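PDB 2VQ9: ribonuclease-like 3, which cleaves RNA as a secreted, angiogenic member of the pancreatic ribonuclease family and kills bacteria, Gram-negative ones above all, without needing its RNase activity. Local coordinates for residues A[48-53]-A[69-74]; A[55-60]-A[114-119]. All coordinates share one frame; numbering follows the deposited sequence.

Interaction 1 of 2, residues A[48-53]-A[69-74]; sequences DRVMRQ and NTFIQA
Helix 47-53 of the ribonuclease A fold meets the substrate-binding strand 68-72 through a Met-aromatic contact, Met-51 reaching over to Phe-71 and Asn-69. The axes of helical segment 48-53 and strand segment 69-72 come within 11.2 Å, their directions 103° apart, and side chains alone span the gap. In Met-51 the bend at chi2 (-64°) carries the sulfur to the end of the Phe-71 ring, where SD lies 3.6 Å from CZ of Phe-71. The approach is oblique, 69° off the ring normal. Bent again at chi3, the chain turns its methyl toward Asn-69, CE of Met-51 resting 3.6 Å from CB of Asn-69. Val-50 adopts two conformers; in one of them its CG1 lies 3.9 Å from CZ of Phe-71.

Asn-69 ties the contact to the binding site. Its ND2 stands 3.3 Å above one face of the Phe-71 ring, toward the rim, and 3.5 Å from SD of Met-51. The amide is held at both ends from outside: OD1 accepts a hydrogen bond from NZ of Lys-66, while ND2 donates to the backbone O of Gln-36, next to the proton acceptor His-37. These two bonds set the rotation of the amide and leave ND2 over the ring. The backbone O of Thr-70 is hydrogen-bonded to ND1 of His-37. This is the active-site strand of ribonuclease A, an Asn-Thr pair whose threonine carbonyl holds the catalytic histidine, with the helix packed on the strand through Met-51 and Phe-71.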
# COMPACT_ATOMS: atom_id res chain seq x y z
N ASP A 48 12.02 7.44 -0.80
CA ASP A 48 13.29 6.72 -0.71
C ASP A 48 13.59 6.27 0.71
O ASP A 48 13.93 5.11 0.94
CB ASP A 48 14.44 7.56 -1.26
CG ASP A 48 14.31 7.85 -2.74
OD1 ASP A 48 13.39 7.34 -3.40
OD2 ASP A 48 15.18 8.57 -3.26
N ARG A 49 13.41 7.17 1.68
CA ARG A 49 13.69 6.83 3.08
C ARG A 49 12.86 5.68 3.56
O ARG A 49 13.40 4.72 4.10
CB ARG A 49 13.49 8.03 4.02
CG ARG A 49 13.96 7.69 5.48
CD ARG A 49 13.65 8.81 6.47
NE ARG A 49 12.24 8.83 6.87
CZ ARG A 49 11.32 9.65 6.36
NH2 ARG A 49 11.65 10.56 5.45
N VAL A 50 11.55 5.74 3.33
CA VAL A 50 10.64 4.72 3.85
C VAL A 50 10.80 3.38 3.13
O VAL A 50 10.80 2.31 3.76
CB VAL A 50 9.17 5.20 3.84
CG1 VAL A 50 8.24 4.13 4.41
CG2 VAL A 50 9.06 6.48 4.63
N MET A 51 10.94 3.41 1.80
CA MET A 51 11.19 2.16 1.06
C MET A 51 12.45 1.44 1.57
O MET A 51 12.47 0.22 1.68
CB MET A 51 11.30 2.46 -0.44
CG MET A 51 9.95 2.85 -1.11
SD MET A 51 8.67 1.55 -1.12
CE MET A 51 9.30 0.46 -2.41
N ARG A 52 13.49 2.20 1.89
CA ARG A 52 14.74 1.64 2.40
C ARG A 52 14.62 1.15 3.83
O ARG A 52 15.00 0.01 4.16
CB ARG A 52 15.85 2.70 2.31
CG ARG A 52 17.23 2.18 2.81
CD ARG A 52 18.25 3.30 2.72
NE ARG A 52 17.73 4.49 3.39
CZ ARG A 52 17.61 4.66 4.71
NH1 ARG A 52 17.99 3.72 5.59
NH2 ARG A 52 17.09 5.80 5.16
N GLN A 53 14.08 2.01 4.68
CA GLN A 53 13.99 1.71 6.11
C GLN A 53 13.09 0.50 6.38
O GLN A 53 13.44 -0.40 7.17
CB GLN A 53 13.47 2.96 6.83
CG GLN A 53 13.82 3.04 8.29
CD GLN A 53 13.81 4.48 8.78
OE1 GLN A 53 14.86 5.09 9.00
NE2 GLN A 53 12.63 5.04 8.87
N ASN A 69 5.30 0.90 -5.72
CA ASN A 69 4.73 0.64 -4.40
C ASN A 69 3.89 1.77 -3.92
O ASN A 69 4.31 2.91 -3.95
CB ASN A 69 5.81 0.32 -3.35
CG ASN A 69 5.19 -0.24 -2.07
OD1 ASN A 69 4.59 -1.32 -2.12
ND2 ASN A 69 5.29 0.49 -0.92
N THR A 70 2.69 1.47 -3.47
CA THR A 70 1.75 2.52 -3.09
C THR A 70 1.59 2.56 -1.58
O THR A 70 1.33 1.52 -0.96
CB THR A 70 0.37 2.27 -3.75
OG1 THR A 70 0.54 2.24 -5.18
CG2 THR A 70 -0.65 3.37 -3.38
N PHE A 71 1.75 3.75 -1.01
CA PHE A 71 1.44 3.98 0.41
C PHE A 71 0.14 4.72 0.59
O PHE A 71 -0.09 5.77 -0.03
CB PHE A 71 2.54 4.78 1.11
CG PHE A 71 3.84 4.06 1.21
CD1 PHE A 71 4.03 3.07 2.15
CD2 PHE A 71 4.90 4.39 0.34
CE1 PHE A 71 5.24 2.37 2.26
CE2 PHE A 71 6.15 3.71 0.43
CZ PHE A 71 6.30 2.68 1.40
N ILE A 72 -0.71 4.19 1.46
CA ILE A 72 -1.92 4.90 1.82
C ILE A 72 -1.54 5.86 2.95
O ILE A 72 -0.95 5.43 3.96
CB ILE A 72 -2.98 3.96 2.31
CG1 ILE A 72 -3.26 2.91 1.22
CG2 ILE A 72 -4.24 4.75 2.70
CD1 ILE A 72 -3.93 1.64 1.80
N GLN A 73 -1.90 7.12 2.79
CA GLN A 73 -1.58 8.18 3.76
C GLN A 73 -2.66 8.19 4.85
O GLN A 73 -3.50 9.09 4.90
CB GLN A 73 -1.53 9.52 3.05
CG GLN A 73 -0.76 10.61 3.78
CD GLN A 73 -0.85 11.91 3.06
OE1 GLN A 73 -1.92 12.52 2.98
NE2 GLN A 73 0.26 12.36 2.53
N ALA A 74 -2.61 7.18 5.71
CA ALA A 74 -3.56 6.98 6.83
C ALA A 74 -2.94 6.03 7.86
O ALA A 74 -1.88 5.41 7.59
CB ALA A 74 -4.90 6.39 6.31

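Interaction 2 of 2, residues A[55-60]-A[114-119]; sequences RITRFP and ERHPNC. Unlike the reference sequence in segment 55-60: Arg-55 (reference Gly).
The backbone O of Ile-56 takes a short hydrogen bond from His-116, 2.7 Å from NE2, with an N-H...O angle of 157°. The oxygen lies almost in the plane of the imidazole, at its edge, whereas NE2 stands above the carbonyl plane of Ile-56. His-116 brings the ring across with CG anti to its carbonyl carbon (chi1 -66°). SG of Cys-119 sits 3.3 Å above one face, toward the rim, and CA of Arg-55, which closes helix 47-53 in a Schellman motif, lies 4.3 Å above the opposite face. At the edge, CG2 of Thr-57 packs 3.9 Å from CD2 of His-116, the two side chains crossing at about a right angle. The other branch of Thr-57 turns back into its own segment, where OG1 donates to the O of Phe-59 at 2.7 Å.

Outside the two segments, Cys-119 forms a disulfide with Cys-65, and the backbones of His-116 and Asn-63 are hydrogen-bonded. A buried histidine thus joins two irregular loops, and 114-119, with a cis peptide before Pro-117, then Asn-118 and disulfide-bonded Cys-119, is the Pro-Asn-Cys turn of ribonuclease A.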
# COMPACT_ATOMS: atom_id res chain seq x y z
N ARG A 55 12.60 -1.74 4.22
CA ARG A 55 13.18 -2.79 3.37
C ARG A 55 12.14 -3.45 2.45
O ARG A 55 11.95 -4.68 2.42
CB ARG A 55 13.96 -3.83 4.21
CG ARG A 55 15.09 -4.52 3.43
CD ARG A 55 15.83 -5.55 4.31
NE ARG A 55 16.88 -6.30 3.57
CZ ARG A 55 16.66 -7.42 2.89
NH1 ARG A 55 15.43 -7.91 2.83
NH2 ARG A 55 17.66 -8.06 2.27
N ILE A 56 11.44 -2.61 1.71
CA ILE A 56 10.38 -3.10 0.82
C ILE A 56 11.04 -3.58 -0.46
O ILE A 56 11.77 -2.83 -1.10
CB ILE A 56 9.31 -2.01 0.57
CG1 ILE A 56 8.57 -1.75 1.90
CG2 ILE A 56 8.35 -2.46 -0.54
CD1 ILE A 56 7.84 -0.36 2.00
N THR A 57 10.80 -4.84 -0.82
CA THR A 57 11.54 -5.51 -1.87
C THR A 57 10.66 -6.10 -2.96
O THR A 57 9.46 -6.32 -2.75
CB THR A 57 12.43 -6.67 -1.30
OG1 THR A 57 11.60 -7.58 -0.57
CG2 THR A 57 13.53 -6.13 -0.41
N ARG A 58 11.27 -6.38 -4.11
CA ARG A 58 10.59 -6.98 -5.25
C ARG A 58 10.03 -8.37 -4.94
O ARG A 58 8.86 -8.67 -5.25
CB ARG A 58 11.57 -7.06 -6.43
CG ARG A 58 10.92 -7.38 -7.75
CD ARG A 58 11.90 -7.18 -8.88
NE ARG A 58 11.33 -7.58 -10.16
CZ ARG A 58 11.82 -7.22 -11.35
NH1 ARG A 58 12.88 -6.41 -11.42
NH2 ARG A 58 11.23 -7.63 -12.47
N PHE A 59 10.86 -9.20 -4.31
CA PHE A 59 10.51 -10.57 -3.99
C PHE A 59 10.41 -10.77 -2.46
O PHE A 59 10.91 -9.95 -1.71
CB PHE A 59 11.55 -11.54 -4.61
CG PHE A 59 11.74 -11.35 -6.10
CD1 PHE A 59 10.77 -11.78 -7.00
CD2 PHE A 59 12.88 -10.73 -6.59
CE1 PHE A 59 10.94 -11.60 -8.38
CE2 PHE A 59 13.06 -10.55 -7.97
CZ PHE A 59 12.09 -10.98 -8.86
N PRO A 60 9.76 -11.87 -2.02
CA PRO A 60 9.63 -12.12 -0.59
C PRO A 60 10.96 -12.26 0.15
O PRO A 60 11.00 -12.01 1.36
CB PRO A 60 8.81 -13.42 -0.53
CG PRO A 60 8.05 -13.44 -1.81
CD PRO A 60 9.01 -12.87 -2.81
N GLU A 114 19.02 -1.01 -8.21
CA GLU A 114 18.60 -2.39 -8.37
C GLU A 114 18.44 -3.06 -7.01
O GLU A 114 17.61 -3.95 -6.86
CB GLU A 114 19.60 -3.19 -9.18
CG GLU A 114 19.70 -2.71 -10.62
CD GLU A 114 19.84 -3.85 -11.56
OE1 GLU A 114 20.81 -4.66 -11.40
OE2 GLU A 114 18.95 -3.96 -12.44
N ARG A 115 19.27 -2.66 -6.05
CA ARG A 115 19.18 -3.26 -4.71
C ARG A 115 19.26 -2.19 -3.62
O ARG A 115 19.88 -1.13 -3.83
CB ARG A 115 20.29 -4.32 -4.52
CG ARG A 115 20.10 -5.61 -5.33
CD ARG A 115 21.31 -6.57 -5.23
NE ARG A 115 21.15 -7.69 -6.15
CZ ARG A 115 21.75 -7.77 -7.34
NH1 ARG A 115 22.60 -6.82 -7.72
NH2 ARG A 115 21.54 -8.81 -8.13
N HIS A 116 18.64 -2.45 -2.46
CA HIS A 116 18.84 -1.53 -1.33
C HIS A 116 20.34 -1.53 -1.01
O HIS A 116 21.00 -2.56 -1.16
CB HIS A 116 18.02 -1.99 -0.11
CG HIS A 116 16.54 -1.90 -0.33
ND1 HIS A 116 15.87 -0.70 -0.33
CD2 HIS A 116 15.62 -2.85 -0.58
CE1 HIS A 116 14.58 -0.92 -0.56
NE2 HIS A 116 14.41 -2.22 -0.73
N PRO A 117 20.89 -0.39 -0.57
CA PRO A 117 20.26 0.87 -0.20
C PRO A 117 20.22 1.88 -1.34
O PRO A 117 20.16 3.09 -1.09
CB PRO A 117 21.15 1.37 0.95
CG PRO A 117 22.54 0.84 0.59
CD PRO A 117 22.34 -0.40 -0.26
N ASN A 118 20.22 1.39 -2.58
CA ASN A 118 20.30 2.29 -3.74
C ASN A 118 18.99 2.55 -4.47
O ASN A 118 19.01 3.11 -5.58
CB ASN A 118 21.36 1.78 -4.73
CG ASN A 118 22.64 1.40 -4.04
OD1 ASN A 118 23.20 2.21 -3.26
ND2 ASN A 118 23.11 0.19 -4.30
N CYS A 119 17.87 2.17 -3.86
CA CYS A 119 16.56 2.34 -4.51
C CYS A 119 16.13 3.81 -4.46
O CYS A 119 16.04 4.42 -3.37
CB CYS A 119 15.48 1.43 -3.88
SG CYS A 119 16.00 -0.26 -3.66

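Overall arrangement
Interactions 1 and 2 lie about 12 Å apart, centre to centre, and meet where helix 47-53 runs into the loop 55-60. Carbonyl O of Met-51 joins them: it probably accepts a hydrogen bond from N of Ile-56 at 3.0 Å, and CE1 of His-116 packs 3.3 Å from it. The side chain of Ile-56 continues the apolar layer of interaction 1, its CD1 lying 3.5 Å from CZ of Phe-71, while its backbone O serves interaction 2. Interaction 1 borders the catalytic centre, with the side chains of Asn-69 and His-37 about 3 Å apart; interaction 2 reaches the binding site through Ile-56, whose side chain is about 4 Å from that of Lys-66.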